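Adenosine monophosphate-protein transferase (Pyrococcus horikoshii, PDB 2D16) is not functionally characterised but belongs to the adenosine-specific kinase family and probably acts on an adenosine-containing substrate. Local coordinates at residues A33-T38 with L96-N101; A90-V95 with Y109-N114; H81-L86 with P103-I108. One frame throughout, in Å; residues are numbered along the deposited sequence.

Interaction 1 (A33-T38 with L96-N101); sequences ARALLT and LNTIKN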
loop_
_atom_site.group_PDB
_atom_site.type_symbol
_atom_site.label_atom_id
_atom_site.label_comp_id
_atom_site.label_asym_id
_atom_site.label_seq_id
_atom_site.Cartn_x
_atom_site.Cartn_y
_atom_site.Cartn_z
ATOM N N ALA A 33 24.140 -1.393 -36.846
ATOM C CA ALA A 33 22.939 -0.566 -36.954
ATOM C C ALA A 33 21.944 -1.019 -35.884
ATOM O O ALA A 33 21.342 -0.198 -35.190
ATOM C CB ALA A 33 22.313 -0.707 -38.352
ATOM N N ARG A 34 21.777 -2.333 -35.750
ATOM C CA ARG A 34 20.863 -2.876 -34.754
ATOM C C ARG A 34 21.318 -2.458 -33.358
ATOM O O ARG A 34 20.499 -2.111 -32.506
ATOM C CB ARG A 34 20.797 -4.407 -34.855
ATOM C CG ARG A 34 20.013 -4.923 -36.066
ATOM C CD ARG A 34 19.735 -6.425 -35.956
ATOM N NE ARG A 34 20.936 -7.241 -36.130
ATOM C CZ ARG A 34 21.397 -7.656 -37.307
ATOM N NH1 ARG A 34 20.755 -7.336 -38.426
ATOM N NH2 ARG A 34 22.503 -8.391 -37.369
ATOM N N ALA A 35 22.629 -2.475 -33.132
ATOM C CA ALA A 35 23.174 -2.086 -31.836
ATOM C C ALA A 35 22.863 -0.622 -31.523
ATOM O O ALA A 35 22.511 -0.286 -30.393
ATOM C CB ALA A 35 24.679 -2.324 -31.813
ATOM N N LEU A 36 22.986 0.248 -32.521
ATOM C CA LEU A 36 22.705 1.670 -32.318
ATOM C C LEU A 36 21.265 1.905 -31.867
ATOM O O LEU A 36 20.992 2.809 -31.072
ATOM C CB LEU A 36 22.985 2.465 -33.599
ATOM C CG LEU A 36 24.466 2.702 -33.915
ATOM C CD1 LEU A 36 24.626 3.288 -35.308
ATOM C CD2 LEU A 36 25.058 3.636 -32.862
ATOM N N LEU A 37 20.339 1.094 -32.372
ATOM C CA LEU A 37 18.940 1.232 -31.981
ATOM C C LEU A 37 18.732 0.998 -30.481
ATOM O O LEU A 37 17.782 1.516 -29.897
ATOM C CB LEU A 37 18.071 0.255 -32.778
ATOM C CG LEU A 37 17.933 0.597 -34.262
ATOM C CD1 LEU A 37 17.339 -0.582 -35.023
ATOM C CD2 LEU A 37 17.063 1.841 -34.405
ATOM N N THR A 38 19.626 0.233 -29.853
ATOM C CA THR A 38 19.498 -0.048 -28.425
ATOM C C THR A 38 20.096 1.040 -27.530
ATOM O O THR A 38 19.849 1.055 -26.322
ATOM C CB THR A 38 20.184 -1.384 -28.037
ATOM O OG1 THR A 38 21.608 -1.212 -28.037
ATOM C CG2 THR A 38 19.808 -2.486 -29.019
ATOM N N LEU A 96 28.816 6.100 -28.074
ATOM C CA LEU A 96 30.186 5.651 -28.297
ATOM C C LEU A 96 30.530 4.309 -27.665
ATOM O O LEU A 96 31.184 3.479 -28.300
ATOM C CB LEU A 96 31.182 6.720 -27.841
ATOM C CG LEU A 96 31.269 7.935 -28.773
ATOM C CD1 LEU A 96 32.076 9.030 -28.099
ATOM C CD2 LEU A 96 31.910 7.541 -30.100
ATOM N N ASN A 97 30.096 4.081 -26.429
ATOM C CA ASN A 97 30.392 2.808 -25.782
ATOM C C ASN A 97 29.725 1.643 -26.514
ATOM O O ASN A 97 30.284 0.551 -26.586
ATOM C CB ASN A 97 29.982 2.849 -24.307
ATOM C CG ASN A 97 30.989 3.608 -23.455
ATOM O OD1 ASN A 97 31.992 4.110 -23.970
ATOM N ND2 ASN A 97 30.732 3.693 -22.155
ATOM N N THR A 98 28.538 1.870 -27.070
ATOM C CA THR A 98 27.851 0.815 -27.814
ATOM C C THR A 98 28.687 0.430 -29.039
ATOM O O THR A 98 28.800 -0.749 -29.390
ATOM C CB THR A 98 26.448 1.286 -28.271
ATOM O OG1 THR A 98 25.608 1.446 -27.121
ATOM C CG2 THR A 98 25.812 0.270 -29.221
ATOM N N ILE A 99 29.283 1.426 -29.684
ATOM C CA ILE A 99 30.108 1.180 -30.861
ATOM C C ILE A 99 31.437 0.528 -30.478
ATOM O O ILE A 99 31.849 -0.457 -31.096
ATOM C CB ILE A 99 30.382 2.484 -31.624
ATOM C CG1 ILE A 99 29.050 3.104 -32.062
ATOM C CG2 ILE A 99 31.270 2.207 -32.838
ATOM C CD1 ILE A 99 29.178 4.513 -32.617
ATOM N N LYS A 100 32.106 1.074 -29.464
ATOM C CA LYS A 100 33.382 0.513 -29.021
ATOM C C LYS A 100 33.218 -0.928 -28.540
ATOM O O LYS A 100 34.140 -1.742 -28.656
ATOM C CB LYS A 100 33.983 1.362 -27.888
ATOM C CG LYS A 100 34.511 2.713 -28.339
ATOM C CD LYS A 100 35.092 3.539 -27.183
ATOM C CE LYS A 100 34.036 3.886 -26.149
ATOM N NZ LYS A 100 34.546 4.835 -25.111
ATOM N N ASN A 101 32.041 -1.245 -28.011
ATOM C CA ASN A 101 31.777 -2.584 -27.497
ATOM C C ASN A 101 31.402 -3.601 -28.571
ATOM O O ASN A 101 31.295 -4.794 -28.279
ATOM C CB ASN A 101 30.670 -2.538 -26.437
ATOM C CG ASN A 101 31.064 -1.724 -25.210
ATOM O OD1 ASN A 101 32.234 -1.699 -24.816
ATOM N ND2 ASN A 101 30.083 -1.071 -24.591
HETATM O O HOH W 1 23.742 -0.402 -26.491
#
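Ala-35 faces Thr-98 where helices 25-39 and 92-100 lie side by side and run in nearly opposite directions. Over the two segments the axes come within 9.4 Å of each other, with 148° between their N-to-C directions. CB of Ala-35 points at the second helix and sits 3.8 Å from CG2 of Thr-98. The threonine methyl also lies against the backbone of the first helix, its CG2 being 3.5 Å from O of Ala-35. The first torsion of Thr-98 (chi1 -68°) divides its two branches: CG2, opposite the backbone N, packs on the neighbouring helix, while OG1, beside that N, is turned to a water.

One residue on, Leu-36 does not aim its CB at the other helix, yet its CD2 branch reaches across to CG1 of Ile-99 at 4.1 Å. The two aliphatic side chains cross at a slant, a purely apolar touch.

At Thr-38 the polar part of the contact begins. Its OG1 donates to O of Ala-35 at 2.7 Å, in the carbonyl plane and on a lone pair, and the backbone N of Thr-38 donates to the same oxygen, so one residue grips that carbonyl twice. OG1 of Thr-38 also accepts a hydrogen bond from a water 2.8 Å away, and this water is 2.7 Å from OG1 of Thr-98. The water thus links the two segments, between which there is no direct hydrogen bond.

On the sheet side of the water-bridged threonines, Leu-36 and Ile-99 both rest on Ile-85 of strand 82-88; Leu-36 further touches Phe-45 of strand 44-51 and Ile-99 touches Ile-108 of strand 105-112. The paired helices therefore cover one face of the five-stranded sheet, and Asn-94 of the second subunit is hydrogen-bonded to O of Thr-38.

Interaction 2 (A90-V95 with Y109-N114); sequences AYPINV and YGASEN
Pro-92 and Ala-111 turn their CB atoms toward each other, packing Pro-92, in a weakly bonded helical turn, on strand 105-112. The pyrrolidine ring offers two carbons to one methyl group: CB of Ala-111 is 4.0 Å from CB of Pro-92 and 4.1 Å from its CG. The alanine carbon therefore lies against the CB-CG side of the ring. The ring extends a little further along the strand, where CG of Pro-92 approaches the backbone N of Ser-112 at 4.3 Å, whereas the CB of Ser-112 points away from the proline's segment.

Hydrogen bonds lie within each segment, beside the apolar pair. Before the proline, the backbone N of Tyr-91 donates to OD1 of Asn-94 at 3.0 Å, with the donor tilted 20° from the plane of the side-chain carbonyl; ND2 of the same asparagine is hydrogen-bonded to O of Thr-38 of the second subunit. On the strand side, OG of Ser-112 accepts from N of Asn-114 at 3.1 Å, with an N-H...O angle of 155°, forming an ST turn. Asp-134 is hydrogen-bonded through OD1 to both OG of Ser-112 and ND2 of Asn-114. Earlier in the strand, Tyr-109 and Gly-110 both face Ile-19 in a classic beta bulge.

Glu-16 and Ile-18 of strand 16-22 lie alongside, touching Pro-92 and Ala-111 respectively. With no hydrogen bond or charge pair between the segments, the contact itself is a small van der Waals touch at the surface. Its chemistry imposes little direction; the hydrogen bonds of this region lie within the segments or run to other residues, not across the contact.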
loop_
_atom_site.group_PDB
_atom_site.type_symbol
_atom_site.label_atom_id
_atom_site.label_comp_id
_atom_site.label_asym_id
_atom_site.label_seq_id
_atom_site.Cartn_x
_atom_site.Cartn_y
_atom_site.Cartn_z
ATOM N N ALA A 90 20.171 11.801 -30.768
ATOM C CA ALA A 90 21.110 11.086 -29.911
ATOM C C ALA A 90 22.446 11.802 -30.041
ATOM O O ALA A 90 22.713 12.437 -31.060
ATOM C CB ALA A 90 21.246 9.630 -30.355
ATOM N N TYR A 91 23.275 11.701 -29.007
ATOM C CA TYR A 91 24.582 12.346 -28.992
ATOM C C TYR A 91 25.675 11.289 -28.880
ATOM O O TYR A 91 25.423 10.184 -28.408
ATOM C CB TYR A 91 24.685 13.293 -27.799
ATOM C CG TYR A 91 23.646 14.392 -27.784
ATOM C CD1 TYR A 91 23.636 15.381 -28.768
ATOM C CD2 TYR A 91 22.683 14.454 -26.775
ATOM C CE1 TYR A 91 22.695 16.410 -28.747
ATOM C CE2 TYR A 91 21.736 15.482 -26.745
ATOM C CZ TYR A 91 21.752 16.455 -27.735
ATOM O OH TYR A 91 20.834 17.483 -27.707
ATOM N N PRO A 92 26.906 11.625 -29.303
ATOM C CA PRO A 92 28.010 10.661 -29.223
ATOM C C PRO A 92 28.175 10.068 -27.825
ATOM O O PRO A 92 28.445 8.877 -27.680
ATOM C CB PRO A 92 29.218 11.486 -29.658
ATOM C CG PRO A 92 28.615 12.434 -30.675
ATOM C CD PRO A 92 27.335 12.864 -29.979
ATOM N N ILE A 93 27.998 10.890 -26.793
ATOM C CA ILE A 93 28.156 10.409 -25.427
ATOM C C ILE A 93 27.148 9.311 -25.068
ATOM O O ILE A 93 27.374 8.537 -24.142
ATOM C CB ILE A 93 28.059 11.577 -24.402
ATOM C CG1 ILE A 93 28.624 11.121 -23.052
ATOM C CG2 ILE A 93 26.614 12.041 -24.262
ATOM C CD1 ILE A 93 28.778 12.237 -22.029
ATOM N N ASN A 94 26.049 9.228 -25.819
ATOM C CA ASN A 94 25.034 8.211 -25.567
ATOM C C ASN A 94 25.294 6.935 -26.367
ATOM O O ASN A 94 24.717 5.891 -26.062
ATOM C CB ASN A 94 23.632 8.703 -25.968
ATOM C CG ASN A 94 23.276 10.054 -25.376
ATOM O OD1 ASN A 94 22.859 10.977 -26.082
ATOM N ND2 ASN A 94 23.461 10.182 -24.067
ATOM N N VAL A 95 26.152 7.012 -27.382
ATOM C CA VAL A 95 26.384 5.845 -28.240
ATOM C C VAL A 95 27.805 5.328 -28.451
ATOM O O VAL A 95 27.981 4.228 -28.976
ATOM C CB VAL A 95 25.799 6.085 -29.654
ATOM C CG1 VAL A 95 24.370 6.614 -29.549
ATOM C CG2 VAL A 95 26.676 7.049 -30.425
ATOM N N TYR A 109 37.571 6.781 -34.985
ATOM C CA TYR A 109 38.432 7.921 -35.307
ATOM C C TYR A 109 38.016 9.207 -34.588
ATOM O O TYR A 109 38.860 9.963 -34.099
ATOM C CB TYR A 109 38.428 8.158 -36.825
ATOM C CG TYR A 109 39.115 7.065 -37.621
ATOM C CD1 TYR A 109 40.506 6.957 -37.634
ATOM C CD2 TYR A 109 38.374 6.138 -38.353
ATOM C CE1 TYR A 109 41.148 5.945 -38.359
ATOM C CE2 TYR A 109 39.005 5.122 -39.081
ATOM C CZ TYR A 109 40.388 5.034 -39.079
ATOM O OH TYR A 109 41.010 4.034 -39.795
ATOM N N GLY A 110 36.714 9.455 -34.525
ATOM C CA GLY A 110 36.230 10.656 -33.869
ATOM C C GLY A 110 34.726 10.777 -33.985
ATOM O O GLY A 110 34.097 9.999 -34.697
ATOM N N ALA A 111 34.149 11.748 -33.286
ATOM C CA ALA A 111 32.702 11.946 -33.317
ATOM C C ALA A 111 32.319 13.331 -32.816
ATOM O O ALA A 111 32.836 13.791 -31.801
ATOM C CB ALA A 111 32.017 10.890 -32.459
ATOM N N SER A 112 31.405 13.987 -33.526
ATOM C CA SER A 112 30.937 15.309 -33.115
ATOM C C SER A 112 29.994 15.899 -34.147
ATOM O O SER A 112 29.627 15.239 -35.122
ATOM C CB SER A 112 32.112 16.273 -32.906
ATOM O OG SER A 112 32.504 16.891 -34.118
ATOM N N GLU A 113 29.600 17.148 -33.915
ATOM C CA GLU A 113 28.717 17.860 -34.828
ATOM C C GLU A 113 29.430 19.087 -35.404
ATOM O O GLU A 113 28.814 19.899 -36.091
ATOM C CB GLU A 113 27.431 18.299 -34.113
ATOM C CG GLU A 113 27.633 19.379 -33.062
ATOM C CD GLU A 113 26.325 20.015 -32.620
ATOM O OE1 GLU A 113 25.563 20.476 -33.500
ATOM O OE2 GLU A 113 26.063 20.063 -31.399
ATOM N N ASN A 114 30.723 19.225 -35.114
ATOM C CA ASN A 114 31.505 20.354 -35.636
ATOM C C ASN A 114 31.751 20.150 -37.127
ATOM O O ASN A 114 31.456 19.087 -37.677
ATOM C CB ASN A 114 32.908 20.424 -35.006
ATOM C CG ASN A 114 32.896 20.655 -33.517
ATOM O OD1 ASN A 114 32.172 21.506 -33.009
ATOM N ND2 ASN A 114 33.737 19.909 -32.805
#

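Interaction 3 (H81-L86 with P103-I108); sequences HVFVIL and PAVAMI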
loop_
_atom_site.group_PDB
_atom_site.type_symbol
_atom_site.label_atom_id
_atom_site.label_comp_id
_atom_site.label_asym_id
_atom_site.label_seq_id
_atom_site.Cartn_x
_atom_site.Cartn_y
_atom_site.Cartn_z
ATOM N N HIS A 81 36.914 -1.181 -44.941
ATOM C CA HIS A 81 36.492 -1.458 -43.556
ATOM C C HIS A 81 36.212 -0.187 -42.717
ATOM O O HIS A 81 36.000 -0.240 -41.513
ATOM C CB HIS A 81 37.585 -2.290 -42.886
ATOM C CG HIS A 81 37.341 -3.753 -43.152
ATOM N ND1 HIS A 81 38.306 -4.701 -43.042
ATOM C CD2 HIS A 81 36.143 -4.380 -43.510
ATOM C CE1 HIS A 81 37.699 -5.870 -43.322
ATOM N NE2 HIS A 81 36.404 -5.708 -43.606
ATOM N N VAL A 82 36.187 0.981 -43.349
ATOM C CA VAL A 82 35.860 2.203 -42.628
ATOM C C VAL A 82 34.338 2.306 -42.598
ATOM O O VAL A 82 33.665 1.941 -43.566
ATOM C CB VAL A 82 36.432 3.456 -43.342
ATOM C CG1 VAL A 82 35.790 4.723 -42.783
ATOM C CG2 VAL A 82 37.944 3.514 -43.163
ATOM N N PHE A 83 33.787 2.768 -41.481
ATOM C CA PHE A 83 32.347 2.933 -41.404
ATOM C C PHE A 83 32.022 4.363 -41.007
ATOM O O PHE A 83 32.785 5.017 -40.287
ATOM C CB PHE A 83 31.704 1.912 -40.440
ATOM C CG PHE A 83 32.144 2.030 -38.999
ATOM C CD1 PHE A 83 31.509 2.912 -38.127
ATOM C CD2 PHE A 83 33.155 1.211 -38.502
ATOM C CE1 PHE A 83 31.869 2.975 -36.775
ATOM C CE2 PHE A 83 33.525 1.265 -37.153
ATOM C CZ PHE A 83 32.879 2.148 -36.286
ATOM N N VAL A 84 30.902 4.854 -41.527
ATOM C CA VAL A 84 30.453 6.211 -41.258
ATOM C C VAL A 84 29.033 6.203 -40.717
ATOM O O VAL A 84 28.141 5.574 -41.291
ATOM C CB VAL A 84 30.462 7.078 -42.544
ATOM C CG1 VAL A 84 29.914 8.470 -42.232
ATOM C CG2 VAL A 84 31.871 7.169 -43.113
ATOM N N ILE A 85 28.828 6.912 -39.613
ATOM C CA ILE A 85 27.513 7.011 -39.003
ATOM C C ILE A 85 27.087 8.471 -38.940
ATOM O O ILE A 85 27.868 9.330 -38.543
ATOM C CB ILE A 85 27.506 6.475 -37.551
ATOM C CG1 ILE A 85 27.945 5.009 -37.525
ATOM C CG2 ILE A 85 26.111 6.632 -36.948
ATOM C CD1 ILE A 85 28.216 4.489 -36.126
ATOM N N LEU A 86 25.857 8.743 -39.358
ATOM C CA LEU A 86 25.298 10.088 -39.288
ATOM C C LEU A 86 24.003 9.891 -38.518
ATOM O O LEU A 86 23.154 9.099 -38.920
ATOM C CB LEU A 86 25.022 10.657 -40.686
ATOM C CG LEU A 86 26.255 11.032 -41.516
ATOM C CD1 LEU A 86 25.822 11.519 -42.889
ATOM C CD2 LEU A 86 27.050 12.114 -40.795
ATOM N N PRO A 103 31.830 -6.284 -31.289
ATOM C CA PRO A 103 32.905 -7.236 -31.601
ATOM C C PRO A 103 33.617 -7.112 -32.946
ATOM O O PRO A 103 34.685 -7.692 -33.127
ATOM C CB PRO A 103 32.221 -8.590 -31.424
ATOM C CG PRO A 103 30.811 -8.306 -31.875
ATOM C CD PRO A 103 30.527 -6.970 -31.205
ATOM N N ALA A 104 33.046 -6.361 -33.883
ATOM C CA ALA A 104 33.675 -6.197 -35.192
ATOM C C ALA A 104 34.235 -4.789 -35.390
ATOM O O ALA A 104 34.649 -4.421 -36.491
ATOM C CB ALA A 104 32.676 -6.540 -36.307
ATOM N N VAL A 105 34.252 -4.001 -34.320
ATOM C CA VAL A 105 34.789 -2.653 -34.392
ATOM C C VAL A 105 36.202 -2.645 -33.830
ATOM O O VAL A 105 36.445 -3.178 -32.745
ATOM C CB VAL A 105 33.917 -1.658 -33.595
ATOM C CG1 VAL A 105 34.650 -0.325 -33.425
ATOM C CG2 VAL A 105 32.597 -1.441 -34.330
ATOM N N ALA A 106 37.127 -2.061 -34.581
ATOM C CA ALA A 106 38.512 -1.974 -34.142
ATOM C C ALA A 106 38.680 -0.686 -33.349
ATOM O O ALA A 106 39.145 -0.701 -32.207
ATOM C CB ALA A 106 39.447 -1.972 -35.345
ATOM N N MET A 107 38.298 0.431 -33.959
ATOM C CA MET A 107 38.424 1.718 -33.297
ATOM C C MET A 107 37.506 2.774 -33.885
ATOM O O MET A 107 36.886 2.570 -34.928
ATOM C CB MET A 107 39.880 2.199 -33.372
ATOM C CG MET A 107 40.438 2.324 -34.784
ATOM S SD MET A 107 39.925 3.818 -35.645
ATOM C CE MET A 107 40.948 5.056 -34.798
ATOM N N ILE A 108 37.409 3.895 -33.180
ATOM C CA ILE A 108 36.596 5.025 -33.610
ATOM C C ILE A 108 37.541 6.217 -33.780
ATOM O O ILE A 108 38.235 6.606 -32.838
ATOM C CB ILE A 108 35.521 5.379 -32.561
ATOM C CG1 ILE A 108 34.614 4.167 -32.303
ATOM C CG2 ILE A 108 34.691 6.571 -33.053
ATOM C CD1 ILE A 108 33.544 4.406 -31.252
#
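Phe-83 reaches Val-105 across strand 16-22, which runs between their two strands in the five-stranded antiparallel sheet. Strands 82-88 and 105-112 are consequently parallel to each other, and with helix 92-100 joining them in the chain they make a beta-alpha-beta crossover. The separation shows in the backbones, whose nearest CA atoms, those of Phe-83 and Ile-108, are still 9.1 Å apart, and it is the Phe-83 ring that makes the contact.

Phe-83 contributes the largest share of the buried surface. Its CB points toward the far strand, and its first torsion (chi1 63°) places CG between the backbone N and the carbonyl carbon. From there the end of the ring extends to the isopropyl group of Val-105, the two side chains crossing at about a right angle. Leu-32 of helix 25-39 and Ile-99 of helix 92-100 also touch Phe-83, which makes the ring part of the apolar layer between helices and sheet.

Val-105 answers with both methyls. CG2, beside its backbone N, lies 4.0 Å from CE2 of Phe-83, and CG1, set opposite that N (chi1 168°), is 4.2 Å from CZ of the ring.

Met-107 takes part through its backbone; its CB points away from the other segment. Here the strand, outermost in this chain's sheet, is irregular: Ala-106 and Met-107 both face Gln-21, forming a classic beta bulge. At the bulge, the carbonyl oxygen O of Met-107 approaches the ring obliquely, 4.2 Å from CE2 of Phe-83, the same carbon that meets the valine methyl.

How the interactions relate
Interaction 1 joins two helices, interaction 2 a helical turn to a strand, and interaction 3 two strands, all on the helix-covered side of the five-stranded sheet. Interactions 1 and 3 are partly buried and abut through Ile-99, which packs on Ile-85, Val-105 and Ile-108; interaction 2 lies at the surface. Helix 92-100 serves interactions 1 and 2, and the two contacts touch each other where Leu-96 meets Ala-111 and Leu-36 meets Val-95; strand 105-112 serves interactions 2 and 3. None of the three has a direct hydrogen bond between its segments; interaction 1 alone adds a water bridge to its apolar packing. Interactions 1 and 2 also border the second subunit.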